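Local coordinates for designed helical repeat protein (Synthetic construct, PDB 5CWQ) that is a de novo designed helical repeat protein, made in a computational exploration of repeat architectures, with no known biological function, at residues A63-A77 with I100-R114. Sequence-based numbering, arbitrary orientation.
Sequences AERASEKAQRVLEEA and IALAVLALAEVACCR
Leu-107 is a knob in the hole formed by Ser-67, Ala-70, Gln-71 and Leu-74, at the apolar centre of the antiparallel hairpin of consecutive helices 60-86 and 90-114. The N-to-C directions of the two segments are 159° apart, hence antiparallel, and their axes approach to 8.6 Å, a separation consistent with the alanines between them: Ala-70 CB lies 4.1 Å from Ala-106 CB, and Ala-103 CB packs 3.6 Å from Ala-70 O. With CG beside its backbone N (chi1 -70°), Leu-107 places CD2 between Ala-70 CB (3.7 Å) and Ser-67 OG (3.0 Å), while CD1 meets Leu-74 CD2 and the amide oxygen of Gln-71. Beyond, Leu-74 CD1 touches Ile-100 CG2 at 3.5 Å; in the other direction Val-110 is a second knob among Ala-63, Glu-64, Ala-66 and Ser-67, its CG1 3.9 Å from Ser-67 CB. A water bridges Ser-67 OG and Leu-107 O, donating to the carbonyl. At the polar edge, Arg-114 lays CG against Ala-63 CB and forms salt bridges with Glu-64 and with Glu-119 of helix 117-144. With an alanine here, both glutamates would probably lose their shared positive partner and Ala-63 would be uncovered. The Glu-64 bridge is purely electrostatic: OE1 sits over one guanidinium face, 3.2 Å from Arg-114 NE, with carboxylate and guanidinium planes 62° apart.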
loop_
_atom_site.group_PDB
_atom_site.type_symbol
_atom_site.label_atom_id
_atom_site.label_comp_id
_atom_site.label_asym_id
_atom_site.label_seq_id
_atom_site.Cartn_x
_atom_site.Cartn_y
_atom_site.Cartn_z
ATOM N N ALA A 63 -0.545 6.268 18.031
ATOM C CA ALA A 63 0.284 5.821 16.921
ATOM C C ALA A 63 0.588 4.330 17.035
ATOM O O ALA A 63 0.506 3.595 16.049
ATOM C CB ALA A 63 1.573 6.627 16.871
ATOM N N GLU A 64 0.932 3.887 18.238
ATOM C CA GLU A 64 1.232 2.480 18.473
ATOM C C GLU A 64 -0.023 1.632 18.296
ATOM O O GLU A 64 0.040 0.519 17.776
ATOM C CB GLU A 64 1.819 2.277 19.871
ATOM C CG GLU A 64 2.372 0.880 20.119
ATOM C CD GLU A 64 3.561 0.546 19.232
ATOM O OE1 GLU A 64 4.123 1.471 18.604
ATOM O OE2 GLU A 64 3.935 -0.645 19.160
ATOM N N ARG A 65 -1.160 2.165 18.735
ATOM C CA ARG A 65 -2.445 1.510 18.525
ATOM C C ARG A 65 -2.704 1.296 17.038
ATOM O O ARG A 65 -3.157 0.228 16.627
ATOM C CB ARG A 65 -3.577 2.335 19.135
ATOM C CG ARG A 65 -4.035 1.861 20.504
ATOM C CD ARG A 65 -5.134 2.762 21.046
ATOM N NE ARG A 65 -4.598 3.997 21.615
ATOM C CZ ARG A 65 -5.285 5.128 21.749
ATOM N NH1 ARG A 65 -6.547 5.203 21.346
ATOM N NH2 ARG A 65 -4.704 6.193 22.282
ATOM N N ALA A 66 -2.413 2.317 16.239
ATOM C CA ALA A 66 -2.597 2.240 14.794
ATOM C C ALA A 66 -1.693 1.166 14.196
ATOM O O ALA A 66 -2.100 0.427 13.298
ATOM C CB ALA A 66 -2.318 3.594 14.146
ATOM N N SER A 67 -0.466 1.085 14.700
ATOM C CA SER A 67 0.498 0.103 14.220
ATOM C C SER A 67 0.042 -1.314 14.556
ATOM O O SER A 67 0.159 -2.228 13.736
ATOM C CB SER A 67 1.875 0.370 14.827
ATOM O OG SER A 67 2.868 -0.432 14.215
ATOM N N GLU A 68 -0.472 -1.488 15.771
ATOM C CA GLU A 68 -1.015 -2.770 16.203
ATOM C C GLU A 68 -2.156 -3.190 15.287
ATOM O O GLU A 68 -2.269 -4.358 14.912
ATOM C CB GLU A 68 -1.502 -2.687 17.653
ATOM C CG GLU A 68 -0.380 -2.548 18.678
ATOM C CD GLU A 68 -0.879 -2.127 20.050
ATOM O OE1 GLU A 68 -2.109 -2.125 20.269
ATOM O OE2 GLU A 68 -0.036 -1.796 20.911
ATOM N N LYS A 69 -2.994 -2.227 14.921
ATOM C CA LYS A 69 -4.121 -2.499 14.041
ATOM C C LYS A 69 -3.648 -2.779 12.616
ATOM O O LYS A 69 -4.225 -3.614 11.920
ATOM C CB LYS A 69 -5.105 -1.329 14.061
ATOM C CG LYS A 69 -5.866 -1.209 15.373
ATOM C CD LYS A 69 -6.829 -0.038 15.369
ATOM C CE LYS A 69 -7.583 0.052 16.689
ATOM N NZ LYS A 69 -8.596 1.143 16.693
ATOM N N ALA A 70 -2.595 -2.086 12.192
ATOM C CA ALA A 70 -2.014 -2.304 10.870
ATOM C C ALA A 70 -1.405 -3.697 10.775
ATOM O O ALA A 70 -1.525 -4.370 9.750
ATOM C CB ALA A 70 -0.957 -1.245 10.566
ATOM N N GLN A 71 -0.745 -4.118 11.848
ATOM C CA GLN A 71 -0.113 -5.430 11.896
ATOM C C GLN A 71 -1.163 -6.527 11.779
ATOM O O GLN A 71 -0.918 -7.573 11.175
ATOM C CB GLN A 71 0.682 -5.598 13.194
ATOM C CG GLN A 71 1.393 -6.936 13.327
ATOM C CD GLN A 71 2.436 -7.153 12.246
ATOM O OE1 GLN A 71 2.980 -6.196 11.692
ATOM N NE2 GLN A 71 2.716 -8.413 11.938
ATOM N N ARG A 72 -2.331 -6.274 12.359
ATOM C CA ARG A 72 -3.427 -7.236 12.343
ATOM C C ARG A 72 -3.981 -7.405 10.930
ATOM O O ARG A 72 -4.180 -8.527 10.468
ATOM C CB ARG A 72 -4.532 -6.794 13.306
ATOM C CG ARG A 72 -5.726 -7.734 13.358
ATOM C CD ARG A 72 -6.720 -7.309 14.426
ATOM N NE ARG A 72 -7.963 -8.073 14.354
ATOM C CZ ARG A 72 -8.988 -7.914 15.185
ATOM N NH1 ARG A 72 -8.927 -7.017 16.160
ATOM N NH2 ARG A 72 -10.080 -8.655 15.041
ATOM N N VAL A 73 -4.223 -6.289 10.249
ATOM C CA VAL A 73 -4.699 -6.317 8.867
ATOM C C VAL A 73 -3.681 -7.030 7.985
ATOM O O VAL A 73 -4.044 -7.825 7.117
ATOM C CB VAL A 73 -4.948 -4.893 8.322
ATOM C CG1 VAL A 73 -5.314 -4.924 6.841
ATOM C CG2 VAL A 73 -6.044 -4.210 9.113
ATOM N N LEU A 74 -2.407 -6.734 8.222
ATOM C CA LEU A 74 -1.310 -7.351 7.490
ATOM C C LEU A 74 -1.349 -8.874 7.600
ATOM O O LEU A 74 -1.297 -9.578 6.591
ATOM C CB LEU A 74 0.025 -6.814 8.012
ATOM C CG LEU A 74 1.302 -7.517 7.552
ATOM C CD1 LEU A 74 1.392 -7.536 6.044
ATOM C CD2 LEU A 74 2.517 -6.827 8.146
ATOM N N GLU A 75 -1.448 -9.374 8.826
ATOM C CA GLU A 75 -1.452 -10.811 9.071
ATOM C C GLU A 75 -2.683 -11.487 8.470
ATOM O O GLU A 75 -2.595 -12.597 7.943
ATOM C CB GLU A 75 -1.376 -11.081 10.574
ATOM C CG GLU A 75 -0.017 -10.736 11.172
ATOM C CD GLU A 75 -0.045 -10.575 12.680
ATOM O OE1 GLU A 75 -1.148 -10.495 13.258
ATOM O OE2 GLU A 75 1.044 -10.523 13.290
ATOM N N GLU A 76 -3.828 -10.815 8.538
ATOM C CA GLU A 76 -5.049 -11.349 7.944
ATOM C C GLU A 76 -4.931 -11.389 6.424
ATOM O O GLU A 76 -5.330 -12.364 5.789
ATOM C CB GLU A 76 -6.266 -10.519 8.362
ATOM C CG GLU A 76 -6.651 -10.701 9.822
ATOM C CD GLU A 76 -7.915 -9.951 10.205
ATOM O OE1 GLU A 76 -8.797 -9.770 9.338
ATOM O OE2 GLU A 76 -8.025 -9.544 11.380
ATOM N N ALA A 77 -4.372 -10.331 5.846
ATOM C CA ALA A 77 -4.222 -10.255 4.399
ATOM C C ALA A 77 -3.196 -11.278 3.909
ATOM O O ALA A 77 -3.314 -11.799 2.800
ATOM C CB ALA A 77 -3.825 -8.845 3.978
ATOM N N ILE A 100 -2.019 -5.640 2.067
ATOM C CA ILE A 100 -0.731 -5.822 2.728
ATOM C C ILE A 100 0.127 -4.569 2.580
ATOM O O ILE A 100 0.642 -4.042 3.566
ATOM C CB ILE A 100 0.017 -7.056 2.155
ATOM C CG1 ILE A 100 -0.634 -8.344 2.666
ATOM C CG2 ILE A 100 1.500 -7.044 2.534
ATOM C CD1 ILE A 100 -0.145 -9.617 1.980
ATOM N N ALA A 101 0.265 -4.091 1.347
ATOM C CA ALA A 101 1.126 -2.951 1.058
ATOM C C ALA A 101 0.644 -1.691 1.774
ATOM O O ALA A 101 1.450 -0.906 2.281
ATOM C CB ALA A 101 1.199 -2.715 -0.447
ATOM N N LEU A 102 -0.669 -1.499 1.818
ATOM C CA LEU A 102 -1.238 -0.328 2.472
ATOM C C LEU A 102 -1.035 -0.406 3.985
ATOM O O LEU A 102 -0.807 0.609 4.642
ATOM C CB LEU A 102 -2.725 -0.192 2.136
ATOM C CG LEU A 102 -3.441 1.064 2.647
ATOM C CD1 LEU A 102 -2.696 2.340 2.272
ATOM C CD2 LEU A 102 -4.863 1.118 2.107
ATOM N N ALA A 103 -1.111 -1.616 4.531
ATOM C CA ALA A 103 -0.862 -1.829 5.952
ATOM C C ALA A 103 0.599 -1.540 6.288
ATOM O O ALA A 103 0.898 -0.952 7.328
ATOM C CB ALA A 103 -1.225 -3.249 6.348
ATOM N N VAL A 104 1.502 -1.966 5.408
ATOM C CA VAL A 104 2.932 -1.711 5.577
ATOM C C VAL A 104 3.217 -0.215 5.533
ATOM O O VAL A 104 4.062 0.284 6.275
ATOM C CB VAL A 104 3.774 -2.430 4.489
ATOM C CG1 VAL A 104 5.222 -1.949 4.501
ATOM C CG2 VAL A 104 3.729 -3.934 4.683
ATOM N N LEU A 105 2.520 0.497 4.654
ATOM C CA LEU A 105 2.695 1.937 4.542
ATOM C C LEU A 105 2.285 2.599 5.853
ATOM O O LEU A 105 2.940 3.528 6.325
ATOM C CB LEU A 105 1.881 2.498 3.376
ATOM C CG LEU A 105 1.972 4.013 3.159
ATOM C CD1 LEU A 105 3.401 4.441 2.857
ATOM C CD2 LEU A 105 1.047 4.444 2.037
ATOM N N ALA A 106 1.199 2.105 6.441
ATOM C CA ALA A 106 0.739 2.602 7.728
ATOM C C ALA A 106 1.796 2.342 8.800
ATOM O O ALA A 106 2.066 3.207 9.631
ATOM C CB ALA A 106 -0.585 1.955 8.110
ATOM N N LEU A 107 2.402 1.156 8.767
ATOM C CA LEU A 107 3.456 0.813 9.718
ATOM C C LEU A 107 4.659 1.740 9.560
ATOM O O LEU A 107 5.291 2.123 10.543
ATOM C CB LEU A 107 3.898 -0.642 9.543
ATOM C CG LEU A 107 2.901 -1.728 9.956
ATOM C CD1 LEU A 107 3.408 -3.096 9.527
ATOM C CD2 LEU A 107 2.653 -1.702 11.454
ATOM N N ALA A 108 4.975 2.089 8.319
ATOM C CA ALA A 108 6.088 2.985 8.034
ATOM C C ALA A 108 5.816 4.381 8.591
ATOM O O ALA A 108 6.680 4.979 9.234
ATOM C CB ALA A 108 6.339 3.050 6.538
ATOM N N GLU A 109 4.610 4.887 8.342
ATOM C CA GLU A 109 4.193 6.197 8.831
ATOM C C GLU A 109 4.301 6.289 10.351
ATOM O O GLU A 109 4.810 7.274 10.885
ATOM C CB GLU A 109 2.754 6.495 8.391
ATOM C CG GLU A 109 2.588 6.691 6.879
ATOM C CD GLU A 109 1.142 6.595 6.412
ATOM O OE1 GLU A 109 0.310 6.004 7.133
ATOM O OE2 GLU A 109 0.838 7.110 5.314
ATOM N N VAL A 110 3.827 5.260 11.048
ATOM C CA VAL A 110 3.900 5.242 12.505
ATOM C C VAL A 110 5.356 5.202 12.959
ATOM O O VAL A 110 5.746 5.920 13.878
ATOM C CB VAL A 110 3.141 4.036 13.105
ATOM C CG1 VAL A 110 3.383 3.938 14.609
ATOM C CG2 VAL A 110 1.658 4.157 12.820
ATOM N N ALA A 111 6.154 4.363 12.308
ATOM C CA ALA A 111 7.557 4.211 12.669
ATOM C C ALA A 111 8.287 5.545 12.567
ATOM O O ALA A 111 9.025 5.928 13.477
ATOM C CB ALA A 111 8.222 3.174 11.786
ATOM N N CYS A 112 8.067 6.255 11.463
ATOM C CA CYS A 112 8.704 7.549 11.248
ATOM C C CYS A 112 8.219 8.586 12.256
ATOM O O CYS A 112 9.022 9.307 12.849
ATOM C CB CYS A 112 8.441 8.047 9.825
ATOM S SG CYS A 112 9.226 7.054 8.529
ATOM N N CYS A 113 6.906 8.656 12.450
ATOM C CA CYS A 113 6.319 9.645 13.350
ATOM C C CYS A 113 6.750 9.414 14.796
ATOM O O CYS A 113 6.966 10.367 15.544
ATOM C CB CYS A 113 4.792 9.621 13.246
ATOM S SG CYS A 113 4.143 10.267 11.682
ATOM N N ARG A 114 6.869 8.147 15.185
ATOM C CA ARG A 114 7.327 7.796 16.526
ATOM C C ARG A 114 8.847 7.911 16.632
ATOM O O ARG A 114 9.402 7.889 17.729
ATOM C CB ARG A 114 6.876 6.378 16.898
ATOM C CG ARG A 114 5.362 6.221 17.018
ATOM C CD ARG A 114 4.953 4.800 17.401
ATOM N NE ARG A 114 5.183 4.522 18.819
ATOM C CZ ARG A 114 6.288 3.974 19.318
ATOM N NH1 ARG A 114 7.294 3.625 18.526
ATOM N NH2 ARG A 114 6.387 3.771 20.625
HETATM O O HOH W 1 5.449 0.607 12.855
#